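Local structure of NalP translocator (Neisseria meningitidis, 1UYN) at residues Q25-L29 with S106-F110; V61-G67 with R92-E97; N81-A85 with F110-D116; I120-L126 with G158-N164. The protein forms, as the C-terminal translocator domain of a secreted-protease autotransporter, a hydrophilic outer-membrane pore through which the passenger domain reaches the cell surface. One frame throughout, in Å; residues are numbered along the deposited sequence.

Contact 1 (Q25-L29 with S106-F110)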
loop_
_atom_site.group_PDB
_atom_site.type_symbol
_atom_site.label_atom_id
_atom_site.label_comp_id
_atom_site.label_asym_id
_atom_site.label_seq_id
_atom_site.Cartn_x
_atom_site.Cartn_y
_atom_site.Cartn_z
ATOM N N GLN A 25 1.729 1.357 2.546
ATOM C CA GLN A 25 1.100 0.118 2.986
ATOM C C GLN A 25 -0.297 -0.070 2.419
ATOM O O GLN A 25 -0.693 -1.189 2.164
ATOM C CB GLN A 25 1.007 0.060 4.502
ATOM C CG GLN A 25 0.789 -1.320 5.045
ATOM C CD GLN A 25 2.076 -2.136 5.180
ATOM O OE1 GLN A 25 3.020 -1.943 4.413
ATOM N NE2 GLN A 25 2.093 -3.095 6.129
ATOM N N GLY A 26 -1.053 0.994 2.200
ATOM C CA GLY A 26 -2.370 0.841 1.620
ATOM C C GLY A 26 -2.289 0.335 0.187
ATOM O O GLY A 26 -3.189 -0.374 -0.306
ATOM N N ARG A 27 -1.256 0.744 -0.532
ATOM C CA ARG A 27 -1.121 0.273 -1.893
ATOM C C ARG A 27 -0.606 -1.162 -1.884
ATOM O O ARG A 27 -1.029 -1.968 -2.730
ATOM C CB ARG A 27 -0.217 1.171 -2.716
ATOM C CG ARG A 27 -0.795 2.573 -2.948
ATOM C CD ARG A 27 0.086 3.385 -3.839
ATOM N NE ARG A 27 1.187 3.904 -3.060
ATOM C CZ ARG A 27 1.072 4.958 -2.280
ATOM N NH1 ARG A 27 -0.096 5.602 -2.193
ATOM N NH2 ARG A 27 2.119 5.385 -1.588
ATOM N N ARG A 28 0.267 -1.497 -0.930
ATOM C CA ARG A 28 0.742 -2.876 -0.842
ATOM C C ARG A 28 -0.429 -3.814 -0.679
ATOM O O ARG A 28 -0.459 -4.878 -1.288
ATOM C CB ARG A 28 1.734 -3.083 0.314
ATOM C CG ARG A 28 3.002 -2.332 0.090
ATOM C CD ARG A 28 3.986 -2.419 1.213
ATOM N NE ARG A 28 5.145 -1.531 0.990
ATOM C CZ ARG A 28 5.446 -0.471 1.742
ATOM N NH1 ARG A 28 4.675 -0.097 2.777
ATOM N NH2 ARG A 28 6.516 0.246 1.446
ATOM N N LEU A 29 -1.387 -3.422 0.151
ATOM C CA LEU A 29 -2.587 -4.220 0.357
ATOM C C LEU A 29 -3.451 -4.292 -0.936
ATOM O O LEU A 29 -4.042 -5.337 -1.253
ATOM C CB LEU A 29 -3.398 -3.637 1.508
ATOM C CG LEU A 29 -4.534 -4.565 1.968
ATOM C CD1 LEU A 29 -3.995 -5.789 2.732
ATOM C CD2 LEU A 29 -5.556 -3.836 2.760
ATOM N N SER A 106 10.476 -2.333 6.384
ATOM C CA SER A 106 9.238 -2.961 6.819
ATOM C C SER A 106 9.089 -4.386 6.405
ATOM O O SER A 106 9.615 -4.850 5.381
ATOM C CB SER A 106 8.050 -2.139 6.369
ATOM O OG SER A 106 8.075 -1.960 4.953
ATOM N N ILE A 107 8.427 -5.120 7.274
ATOM C CA ILE A 107 8.125 -6.514 6.990
ATOM C C ILE A 107 6.689 -6.747 7.288
ATOM O O ILE A 107 6.249 -6.528 8.387
ATOM C CB ILE A 107 9.045 -7.478 7.752
ATOM C CG1 ILE A 107 10.478 -7.274 7.225
ATOM C CG2 ILE A 107 8.589 -8.924 7.513
ATOM C CD1 ILE A 107 11.596 -8.083 7.941
ATOM N N SER A 108 5.987 -7.249 6.284
ATOM C CA SER A 108 4.548 -7.351 6.333
ATOM C C SER A 108 4.061 -8.613 5.705
ATOM O O SER A 108 4.546 -9.019 4.634
ATOM C CB SER A 108 3.925 -6.192 5.563
ATOM O OG SER A 108 4.337 -4.956 6.086
ATOM N N LEU A 109 3.064 -9.191 6.361
ATOM C CA LEU A 109 2.281 -10.265 5.838
ATOM C C LEU A 109 0.932 -9.719 5.382
ATOM O O LEU A 109 0.245 -9.047 6.114
ATOM C CB LEU A 109 2.058 -11.271 6.917
ATOM C CG LEU A 109 0.966 -12.283 6.582
ATOM C CD1 LEU A 109 1.316 -13.173 5.352
ATOM C CD2 LEU A 109 0.722 -13.142 7.846
ATOM N N PHE A 110 0.527 -10.047 4.167
ATOM C CA PHE A 110 -0.805 -9.695 3.685
ATOM C C PHE A 110 -1.624 -10.928 3.400
ATOM O O PHE A 110 -1.101 -11.880 2.880
ATOM C CB PHE A 110 -0.674 -8.888 2.402
ATOM C CG PHE A 110 0.263 -7.733 2.526
ATOM C CD1 PHE A 110 1.622 -7.918 2.411
ATOM C CD2 PHE A 110 -0.213 -6.471 2.799
ATOM C CE1 PHE A 110 2.482 -6.845 2.532
ATOM C CE2 PHE A 110 0.644 -5.419 2.909
ATOM C CZ PHE A 110 1.997 -5.608 2.759
#

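Contact 2 (V61-G67 with R92-E97)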
loop_
_atom_site.group_PDB
_atom_site.type_symbol
_atom_site.label_atom_id
_atom_site.label_comp_id
_atom_site.label_asym_id
_atom_site.label_seq_id
_atom_site.Cartn_x
_atom_site.Cartn_y
_atom_site.Cartn_z
ATOM N N VAL A 61 4.568 21.131 6.014
ATOM C CA VAL A 61 5.867 20.564 5.696
ATOM C C VAL A 61 5.779 19.736 4.425
ATOM O O VAL A 61 5.101 18.722 4.424
ATOM C CB VAL A 61 6.342 19.681 6.874
ATOM C CG1 VAL A 61 7.780 19.277 6.708
ATOM C CG2 VAL A 61 6.154 20.420 8.202
ATOM N N GLU A 62 6.454 20.168 3.351
ATOM C CA GLU A 62 6.591 19.343 2.130
ATOM C C GLU A 62 7.666 18.302 2.317
ATOM O O GLU A 62 8.682 18.559 2.936
ATOM C CB GLU A 62 6.918 20.149 0.824
ATOM C CG GLU A 62 6.249 19.552 -0.453
ATOM C CD GLU A 62 6.949 19.884 -1.790
ATOM O OE1 GLU A 62 8.028 19.311 -2.076
ATOM O OE2 GLU A 62 6.413 20.698 -2.590
ATOM N N GLY A 63 7.446 17.144 1.719
ATOM C CA GLY A 63 8.389 16.060 1.772
ATOM C C GLY A 63 8.332 15.204 0.541
ATOM O O GLY A 63 7.464 15.390 -0.325
ATOM N N LYS A 64 9.292 14.289 0.439
ATOM C CA LYS A 64 9.423 13.460 -0.735
ATOM C C LYS A 64 9.578 12.025 -0.266
ATOM O O LYS A 64 10.541 11.668 0.416
ATOM C CB LYS A 64 10.612 13.913 -1.601
ATOM C CG LYS A 64 10.287 15.061 -2.562
ATOM C CD LYS A 64 11.512 15.893 -2.998
ATOM C CE LYS A 64 11.160 16.861 -4.151
ATOM N NZ LYS A 64 11.960 18.156 -4.164
ATOM N N MET A 65 8.604 11.207 -0.626
ATOM C CA MET A 65 8.665 9.773 -0.362
ATOM C C MET A 65 9.142 9.010 -1.601
ATOM O O MET A 65 8.789 9.329 -2.729
ATOM C CB MET A 65 7.287 9.266 0.034
ATOM C CG MET A 65 6.252 9.588 -1.025
ATOM S SD MET A 65 4.828 10.411 -0.383
ATOM C CE MET A 65 4.104 8.772 0.562
ATOM N N ARG A 66 9.951 8.003 -1.359
ATOM C CA ARG A 66 10.357 7.051 -2.377
ATOM C C ARG A 66 10.267 5.702 -1.709
ATOM O O ARG A 66 10.473 5.561 -0.515
ATOM C CB ARG A 66 11.795 7.307 -2.853
ATOM C CG ARG A 66 11.958 8.356 -3.962
ATOM C CD ARG A 66 13.444 8.756 -4.240
ATOM N NE ARG A 66 13.641 9.525 -5.484
ATOM C CZ ARG A 66 14.796 10.136 -5.841
ATOM N NH1 ARG A 66 15.878 10.071 -5.053
ATOM N NH2 ARG A 66 14.881 10.824 -6.994
ATOM N N GLY A 67 9.941 4.689 -2.463
ATOM C CA GLY A 67 9.717 3.411 -1.836
ATOM C C GLY A 67 9.821 2.271 -2.800
ATOM O O GLY A 67 9.402 2.366 -3.915
ATOM N N ARG A 92 11.469 -1.076 1.675
ATOM C CA ARG A 92 12.384 -0.058 2.069
ATOM C C ARG A 92 11.856 1.207 1.441
ATOM O O ARG A 92 11.603 1.248 0.257
ATOM C CB ARG A 92 13.781 -0.381 1.569
ATOM C CG ARG A 92 14.646 0.840 1.410
ATOM C CD ARG A 92 15.656 1.032 2.495
ATOM N NE ARG A 92 16.934 0.464 2.065
ATOM C CZ ARG A 92 17.880 0.068 2.908
ATOM N NH1 ARG A 92 17.704 0.194 4.239
ATOM N NH2 ARG A 92 19.007 -0.448 2.412
ATOM N N SER A 93 11.685 2.235 2.247
ATOM C CA SER A 93 11.137 3.479 1.757
ATOM C C SER A 93 11.911 4.630 2.386
ATOM O O SER A 93 12.615 4.420 3.365
ATOM C CB SER A 93 9.650 3.544 2.086
ATOM O OG SER A 93 9.477 4.140 3.351
ATOM N N THR A 94 11.842 5.822 1.801
ATOM C CA THR A 94 12.428 6.998 2.452
ATOM C C THR A 94 11.471 8.173 2.487
ATOM O O THR A 94 10.454 8.167 1.830
ATOM C CB THR A 94 13.721 7.413 1.800
ATOM O OG1 THR A 94 13.481 7.724 0.430
ATOM C CG2 THR A 94 14.684 6.262 1.798
ATOM N N TRP A 95 11.803 9.156 3.303
ATOM C CA TRP A 95 11.026 10.365 3.415
ATOM C C TRP A 95 11.990 11.569 3.724
ATOM O O TRP A 95 12.805 11.533 4.629
ATOM C CB TRP A 95 9.953 10.190 4.484
ATOM C CG TRP A 95 9.380 11.514 4.889
ATOM C CD1 TRP A 95 9.813 12.301 5.906
ATOM C CD2 TRP A 95 8.346 12.250 4.220
ATOM N NE1 TRP A 95 9.087 13.461 5.938
ATOM C CE2 TRP A 95 8.173 13.456 4.920
ATOM C CE3 TRP A 95 7.535 12.001 3.103
ATOM C CZ2 TRP A 95 7.242 14.426 4.542
ATOM C CZ3 TRP A 95 6.593 12.969 2.724
ATOM C CH2 TRP A 95 6.466 14.169 3.440
ATOM N N SER A 96 11.850 12.635 2.949
ATOM C CA SER A 96 12.706 13.815 3.047
ATOM C C SER A 96 11.896 15.040 3.378
ATOM O O SER A 96 10.749 15.117 3.021
ATOM C CB SER A 96 13.402 14.078 1.713
ATOM O OG SER A 96 14.689 13.558 1.775
ATOM N N GLU A 97 12.543 16.013 3.995
ATOM C CA GLU A 97 11.928 17.257 4.449
ATOM C C GLU A 97 13.035 18.295 4.519
ATOM O O GLU A 97 14.216 17.944 4.402
ATOM C CB GLU A 97 11.440 17.087 5.865
ATOM C CG GLU A 97 10.032 16.607 6.003
ATOM C CD GLU A 97 9.659 16.378 7.461
ATOM O OE1 GLU A 97 10.267 17.004 8.342
ATOM O OE2 GLU A 97 8.749 15.567 7.728
#

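Contact 3 (N81-A85 with F110-D116). With SO4 (sulfate ion), chain D.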
loop_
_atom_site.group_PDB
_atom_site.type_symbol
_atom_site.label_atom_id
_atom_site.label_comp_id
_atom_site.label_asym_id
_atom_site.label_seq_id
_atom_site.Cartn_x
_atom_site.Cartn_y
_atom_site.Cartn_z
ATOM N N ASN A 81 -16.136 -21.290 -5.285
ATOM C CA ASN A 81 -16.335 -19.834 -5.281
ATOM C C ASN A 81 -15.409 -19.035 -4.359
ATOM O O ASN A 81 -15.707 -17.896 -4.023
ATOM C CB ASN A 81 -17.755 -19.484 -4.776
ATOM C CG ASN A 81 -18.862 -20.160 -5.541
ATOM O OD1 ASN A 81 -19.820 -20.605 -4.934
ATOM N ND2 ASN A 81 -18.772 -20.189 -6.866
ATOM N N THR A 82 -14.321 -19.626 -3.894
ATOM C CA THR A 82 -13.472 -18.957 -2.934
ATOM C C THR A 82 -12.066 -18.862 -3.437
ATOM O O THR A 82 -11.591 -19.761 -4.063
ATOM C CB THR A 82 -13.567 -19.673 -1.608
ATOM O OG1 THR A 82 -14.915 -19.585 -1.190
ATOM C CG2 THR A 82 -12.859 -18.933 -0.484
ATOM N N THR A 83 -11.414 -17.734 -3.193
ATOM C CA THR A 83 -10.028 -17.558 -3.563
ATOM C C THR A 83 -9.293 -17.022 -2.364
ATOM O O THR A 83 -9.839 -16.244 -1.645
ATOM C CB THR A 83 -9.924 -16.553 -4.657
ATOM O OG1 THR A 83 -10.808 -16.903 -5.723
ATOM C CG2 THR A 83 -8.541 -16.592 -5.260
ATOM N N ALA A 84 -8.056 -17.456 -2.142
ATOM C CA ALA A 84 -7.271 -16.954 -1.020
ATOM C C ALA A 84 -5.889 -16.609 -1.471
ATOM O O ALA A 84 -5.378 -17.141 -2.439
ATOM C CB ALA A 84 -7.236 -17.929 0.162
ATOM N N ALA A 85 -5.317 -15.650 -0.782
ATOM C CA ALA A 85 -3.968 -15.195 -1.057
ATOM C C ALA A 85 -3.278 -14.872 0.236
ATOM O O ALA A 85 -3.892 -14.533 1.233
ATOM C CB ALA A 85 -3.991 -13.990 -1.962
ATOM N N PHE A 110 0.527 -10.047 4.167
ATOM C CA PHE A 110 -0.805 -9.695 3.685
ATOM C C PHE A 110 -1.624 -10.928 3.400
ATOM O O PHE A 110 -1.101 -11.880 2.880
ATOM C CB PHE A 110 -0.674 -8.888 2.402
ATOM C CG PHE A 110 0.263 -7.733 2.526
ATOM C CD1 PHE A 110 1.622 -7.918 2.411
ATOM C CD2 PHE A 110 -0.213 -6.471 2.799
ATOM C CE1 PHE A 110 2.482 -6.845 2.532
ATOM C CE2 PHE A 110 0.644 -5.419 2.909
ATOM C CZ PHE A 110 1.997 -5.608 2.759
ATOM N N ALA A 111 -2.908 -10.894 3.736
ATOM C CA ALA A 111 -3.805 -12.006 3.447
ATOM C C ALA A 111 -5.135 -11.499 2.880
ATOM O O ALA A 111 -5.631 -10.453 3.245
ATOM C CB ALA A 111 -4.039 -12.855 4.710
ATOM N N GLY A 112 -5.732 -12.274 2.014
ATOM C CA GLY A 112 -6.991 -11.884 1.405
ATOM C C GLY A 112 -7.882 -13.074 1.150
ATOM O O GLY A 112 -7.413 -14.141 0.831
ATOM N N ILE A 113 -9.178 -12.916 1.344
ATOM C CA ILE A 113 -10.096 -13.942 0.827
ATOM C C ILE A 113 -11.156 -13.267 -0.057
ATOM O O ILE A 113 -11.566 -12.154 0.185
ATOM C CB ILE A 113 -10.707 -14.761 1.985
ATOM C CG1 ILE A 113 -11.634 -15.838 1.418
ATOM C CG2 ILE A 113 -11.460 -13.814 2.985
ATOM C CD1 ILE A 113 -12.766 -16.328 2.424
ATOM N N ARG A 114 -11.557 -13.914 -1.115
ATOM C CA ARG A 114 -12.572 -13.357 -2.015
ATOM C C ARG A 114 -13.595 -14.413 -2.199
ATOM O O ARG A 114 -13.250 -15.491 -2.629
ATOM C CB ARG A 114 -11.962 -13.039 -3.373
ATOM C CG ARG A 114 -12.982 -12.798 -4.459
ATOM C CD ARG A 114 -12.402 -12.260 -5.757
ATOM N NE ARG A 114 -13.312 -12.574 -6.848
ATOM C CZ ARG A 114 -13.491 -11.843 -7.944
ATOM N NH1 ARG A 114 -12.823 -10.723 -8.170
ATOM N NH2 ARG A 114 -14.384 -12.236 -8.821
ATOM N N HIS A 115 -14.826 -14.133 -1.812
ATOM C CA HIS A 115 -15.958 -15.020 -2.046
ATOM C C HIS A 115 -16.776 -14.490 -3.200
ATOM O O HIS A 115 -17.225 -13.381 -3.131
ATOM C CB HIS A 115 -16.846 -15.064 -0.797
ATOM C CG HIS A 115 -17.871 -16.138 -0.842
ATOM N ND1 HIS A 115 -18.642 -16.374 -1.958
ATOM C CD2 HIS A 115 -18.229 -17.070 0.065
ATOM C CE1 HIS A 115 -19.424 -17.413 -1.747
ATOM N NE2 HIS A 115 -19.193 -17.858 -0.530
ATOM N N ASP A 116 -16.990 -15.298 -4.239
ATOM C CA ASP A 116 -17.901 -14.985 -5.356
ATOM C C ASP A 116 -19.319 -15.477 -5.163
ATOM O O ASP A 116 -19.554 -16.607 -4.757
ATOM C CB ASP A 116 -17.400 -15.569 -6.656
ATOM C CG ASP A 116 -16.156 -14.890 -7.144
ATOM O OD1 ASP A 116 -16.126 -13.673 -7.249
ATOM O OD2 ASP A 116 -15.116 -15.478 -7.451
HETATM S S SO4 D . -17.246 -22.399 -1.753
HETATM O O1 SO4 D . -17.088 -22.701 -0.318
HETATM O O2 SO4 D . -16.045 -21.838 -2.343
HETATM O O3 SO4 D . -17.534 -23.616 -2.544
HETATM O O4 SO4 D . -18.374 -21.469 -1.889
HETATM O O HOH W 1 -13.509 -16.137 -5.621
#

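Contact 4 (I120-L126 with G158-N164)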
loop_
_atom_site.group_PDB
_atom_site.type_symbol
_atom_site.label_atom_id
_atom_site.label_comp_id
_atom_site.label_asym_id
_atom_site.label_seq_id
_atom_site.Cartn_x
_atom_site.Cartn_y
_atom_site.Cartn_z
ATOM N N ILE A 120 -22.162 -12.805 -10.428
ATOM C CA ILE A 120 -22.706 -11.451 -10.235
ATOM C C ILE A 120 -21.872 -10.503 -9.390
ATOM O O ILE A 120 -22.214 -9.337 -9.278
ATOM C CB ILE A 120 -24.082 -11.510 -9.592
ATOM C CG1 ILE A 120 -23.963 -11.541 -8.055
ATOM C CG2 ILE A 120 -24.872 -12.644 -10.147
ATOM C CD1 ILE A 120 -25.151 -12.106 -7.354
ATOM N N GLY A 121 -20.817 -10.965 -8.748
ATOM C CA GLY A 121 -20.089 -10.073 -7.868
ATOM C C GLY A 121 -19.469 -10.852 -6.751
ATOM O O GLY A 121 -19.581 -12.062 -6.720
ATOM N N TYR A 122 -18.814 -10.172 -5.829
ATOM C CA TYR A 122 -18.038 -10.879 -4.818
ATOM C C TYR A 122 -17.836 -10.066 -3.582
ATOM O O TYR A 122 -18.086 -8.891 -3.593
ATOM C CB TYR A 122 -16.651 -11.240 -5.372
ATOM C CG TYR A 122 -15.923 -10.051 -5.878
ATOM C CD1 TYR A 122 -15.215 -9.224 -5.017
ATOM C CD2 TYR A 122 -16.022 -9.691 -7.206
ATOM C CE1 TYR A 122 -14.584 -8.118 -5.485
ATOM C CE2 TYR A 122 -15.403 -8.566 -7.673
ATOM C CZ TYR A 122 -14.679 -7.803 -6.820
ATOM O OH TYR A 122 -14.084 -6.707 -7.315
ATOM N N LEU A 123 -17.349 -10.689 -2.522
ATOM C CA LEU A 123 -16.888 -9.916 -1.378
ATOM C C LEU A 123 -15.469 -10.291 -1.127
ATOM O O LEU A 123 -15.130 -11.416 -1.349
ATOM C CB LEU A 123 -17.791 -10.155 -0.140
ATOM C CG LEU A 123 -17.339 -10.817 1.185
ATOM C CD1 LEU A 123 -16.538 -9.922 2.191
ATOM C CD2 LEU A 123 -18.593 -11.328 1.879
ATOM N N LYS A 124 -14.651 -9.330 -0.695
ATOM C CA LYS A 124 -13.264 -9.559 -0.268
ATOM C C LYS A 124 -13.030 -9.172 1.202
ATOM O O LYS A 124 -13.461 -8.125 1.627
ATOM C CB LYS A 124 -12.302 -8.697 -1.089
ATOM C CG LYS A 124 -12.134 -9.049 -2.559
ATOM C CD LYS A 124 -10.940 -8.236 -3.201
ATOM C CE LYS A 124 -10.755 -8.560 -4.718
ATOM N NZ LYS A 124 -10.197 -7.422 -5.455
ATOM N N GLY A 125 -12.340 -10.017 1.953
ATOM C CA GLY A 125 -11.751 -9.686 3.243
ATOM C C GLY A 125 -10.251 -9.586 3.081
ATOM O O GLY A 125 -9.660 -10.374 2.399
ATOM N N LEU A 126 -9.641 -8.572 3.666
ATOM C CA LEU A 126 -8.193 -8.340 3.618
ATOM C C LEU A 126 -7.682 -8.133 5.047
ATOM O O LEU A 126 -8.367 -7.568 5.876
ATOM C CB LEU A 126 -7.861 -7.095 2.782
ATOM C CG LEU A 126 -8.538 -7.018 1.401
ATOM C CD1 LEU A 126 -8.412 -5.666 0.780
ATOM C CD2 LEU A 126 -7.981 -8.064 0.454
ATOM N N GLY A 158 -9.774 -5.015 5.884
ATOM C CA GLY A 158 -10.441 -4.526 4.706
ATOM C C GLY A 158 -11.668 -5.356 4.387
ATOM O O GLY A 158 -11.676 -6.590 4.544
ATOM N N ALA A 159 -12.699 -4.669 3.922
ATOM C CA ALA A 159 -13.872 -5.318 3.459
ATOM C C ALA A 159 -14.247 -4.608 2.184
ATOM O O ALA A 159 -14.394 -3.429 2.176
ATOM C CB ALA A 159 -14.972 -5.227 4.495
ATOM N N LEU A 160 -14.342 -5.334 1.091
ATOM C CA LEU A 160 -14.755 -4.759 -0.158
ATOM C C LEU A 160 -15.856 -5.621 -0.776
ATOM O O LEU A 160 -15.844 -6.833 -0.640
ATOM C CB LEU A 160 -13.575 -4.676 -1.116
ATOM C CG LEU A 160 -12.360 -3.832 -0.745
ATOM C CD1 LEU A 160 -11.265 -4.002 -1.793
ATOM C CD2 LEU A 160 -12.709 -2.346 -0.599
ATOM N N GLY A 161 -16.806 -4.991 -1.430
ATOM C CA GLY A 161 -17.728 -5.690 -2.294
ATOM C C GLY A 161 -17.486 -5.242 -3.720
ATOM O O GLY A 161 -17.177 -4.070 -3.945
ATOM N N GLY A 162 -17.585 -6.170 -4.675
ATOM C CA GLY A 162 -17.578 -5.817 -6.086
ATOM C C GLY A 162 -18.643 -6.449 -6.958
ATOM O O GLY A 162 -18.972 -7.574 -6.762
ATOM N N VAL A 163 -19.191 -5.683 -7.892
ATOM C CA VAL A 163 -20.052 -6.187 -8.982
ATOM C C VAL A 163 -19.266 -6.204 -10.295
ATOM O O VAL A 163 -18.266 -5.507 -10.433
ATOM C CB VAL A 163 -21.227 -5.290 -9.257
ATOM C CG1 VAL A 163 -22.003 -4.905 -7.956
ATOM C CG2 VAL A 163 -20.752 -4.047 -10.001
ATOM N N ASN A 164 -19.731 -6.948 -11.289
ATOM C CA ASN A 164 -18.867 -7.198 -12.447
ATOM C C ASN A 164 -19.430 -6.956 -13.876
ATOM O O ASN A 164 -19.177 -7.757 -14.775
ATOM C CB ASN A 164 -18.240 -8.592 -12.290
ATOM C CG ASN A 164 -16.722 -8.566 -12.509
ATOM O OD1 ASN A 164 -16.268 -8.124 -13.575
ATOM N ND2 ASN A 164 -15.929 -8.988 -11.497
#

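Contact 1 (Q25-L29 with S106-F110)
A helix can plug a β-barrel without a wholly apolar interface, and the packing of 25-29 against 106-110 illustrates how. The short helical segment runs obliquely past the strand, at 36° between their N-to-C directions and 10.1 Å between axes, so side chains rather than backbones bridge the gap. F110 is the most heavily covered residue. Its CA-to-CB bond points toward the helix, and its ring abuts the aliphatic base of R28, with R28 CB 3.5 Å from F110 CZ. L29 CD1 and Q25 OE1 both lie at the edge of the ring, near its plane, 3.8 Å from F110 CD2 and 4.1 Å from F110 CZ respectively.

Beside this apolar patch the contact turns polar. The Q25 amide works at both ends: NE2 donates to S108 OG at 2.9 Å and nearly straight geometry (169°), while OE1 accepts from R28 NH1 at 3.0 Å. R28 therefore offers methylene carbon to F110 and charge to Q25; its NE bonds further to T69 of strand 62-79, and S106 OG sits over one face of the guanidinium, 4.4 Å from R28 CZ. I107 and L109 point the opposite way, onto the barrel surface. The chemistry of this contact, one directional hydrogen bond across it beside an aromatic ring packed on R28 and L29, is consistent with a channel whose interior is hydrophilic.

Contact 2 (V61-G67 with R92-E97)
The indole of W95 lies across the backbone of the adjoining strand, one face over K64 N, its CE3 4.1 Å from M65 CB. This is one end of an antiparallel β-hairpin in the barrel wall, built from strands 62-79 and 82-97, and it demonstrates how such a wall sorts its two faces. M65 and W95 form a non-hydrogen-bonded pair turned to the interior, where W95 touches helix 12-34 at D16 and M65 touches it at D23. G67 and S93 are the next non-hydrogen-bonded pair, their CA atoms 3.9 Å apart, with the S93 side chain on the M65/W95 face. The hydrogen-bonded pairs K64 with S96 and R66 with T94 carry polar side chains on the outer face. R66 N donates to T94 O at 3.2 Å, T94 N to R66 O at 2.7 Å, and S96 N to K64 O at 3.0 Å. Past the ring, V61 CG1 packs 3.5 Å from E97 CD, and W95 NE1 donates to E97 OE2 at 2.8 Å.

Contact 3 (N81-A85 with F110-D116)
That a barrel strand may change character residue by residue is seen in 81-85, whose strand part, 82-85, runs antiparallel to 110-116 at 170°. N81 opens the pairing from the turn: its O accepts from D116 N at 2.9 Å, and its N donates to sulfate O2 at 3.0 Å. The sulfate, probably from the crystallisation liquor, also takes a hydrogen bond from T82 OG1 to O2 at 2.8 Å. T82 forms a non-hydrogen-bonded pair with H115 on the outer face, its CG2 lying 3.8 Å from I113 CG1.

T83 turns inward and bonds twice with R114: T83 N to R114 O at 3.0 Å, R114 N to T83 O at 2.9 Å. A water lies 2.8 Å from T83 OG1, 3.1 Å from R114 O and 2.5 Å from D116 OD2. R114 NH2 meets D116 OD1 in a 2.8 Å salt bridge. A84 faces outward opposite I113, CA to CA 4.5 Å. A85 closes the series against G112 with two bonds, A85 N to G112 O and G112 N to A85 O, both 3.0 Å.

This hairpin of transmembrane strands is continued by strand 62-79 beyond 81-85 and by strand 121-139 beyond 110-116. Inside, L36 touches T83, A85 and R114, R114 NH1 forms a salt bridge with D37, and F110 packs on helix 12-34.

Contact 4 (I120-L126 with G158-N164)
Six backbone hydrogen bonds, two at each of three pairs, give 120-126 and 158-164 the regular ladder of antiparallel β-structure. Y122 N reaches G162 O at 2.8 Å and G162 N returns to Y122 O at 3.0 Å; K124 N to L160 O measures 2.8 Å and L160 N to K124 O 3.0 Å; L126 N to G158 O is 3.0 Å and G158 N to L126 O 2.9 Å. Between these rungs CA atoms approach carbonyls, as L123 CA does L160 O at 3.3 Å.

Alternation then assigns the side chains. Y122, K124, L126 and L160 turn into the barrel, while L123, A159 and V163 lie on its surface, consistent with a lipid-facing wall. The tyrosine ring folds across to G162, whose CA sits over its face in a CH-pi contact, 3.9 Å from the ring centroid; a CB on G162 would collide with the ring. Farther along, L126 CD1 approaches L160 CD1 at 4.2 Å, while K124 CB lies 4.2 Å from L160 CB.

The polar ends reach beyond the hairpin: Y122 OH bonds to E176 of strand 172-192, and K124 NZ makes salt bridges with both D37 and E176. Strand 100-117 flanks 120-126, strand 172-192 flanks 158-164, and on the inner face L126 and L160 pack against S33 of helix 12-34.

Overall arrangement
All four contacts belong to one closed antiparallel barrel of 12 strands threaded by helix 12-34. Contact 1 spans the longest sequence separation and joins the helix to strand 100-117; contact 2 is nested within that loop, contact 3 crosses it, and contact 4 follows. Contacts 2 and 3 share strand 82-97 yet their centres are about 33 Å apart, on opposite sides of the chain's centre. Contacts 3 and 4, centres about 10 Å apart, meet through probable backbone hydrogen bonds between strands 100-117 and 121-139. Contact 1, sharing F110 with contact 3, also touches contact 4 where L29 CD2 meets L126 CD1 at 3.9 Å. Successive hairpins thus build the pore wall around the helix occupying it.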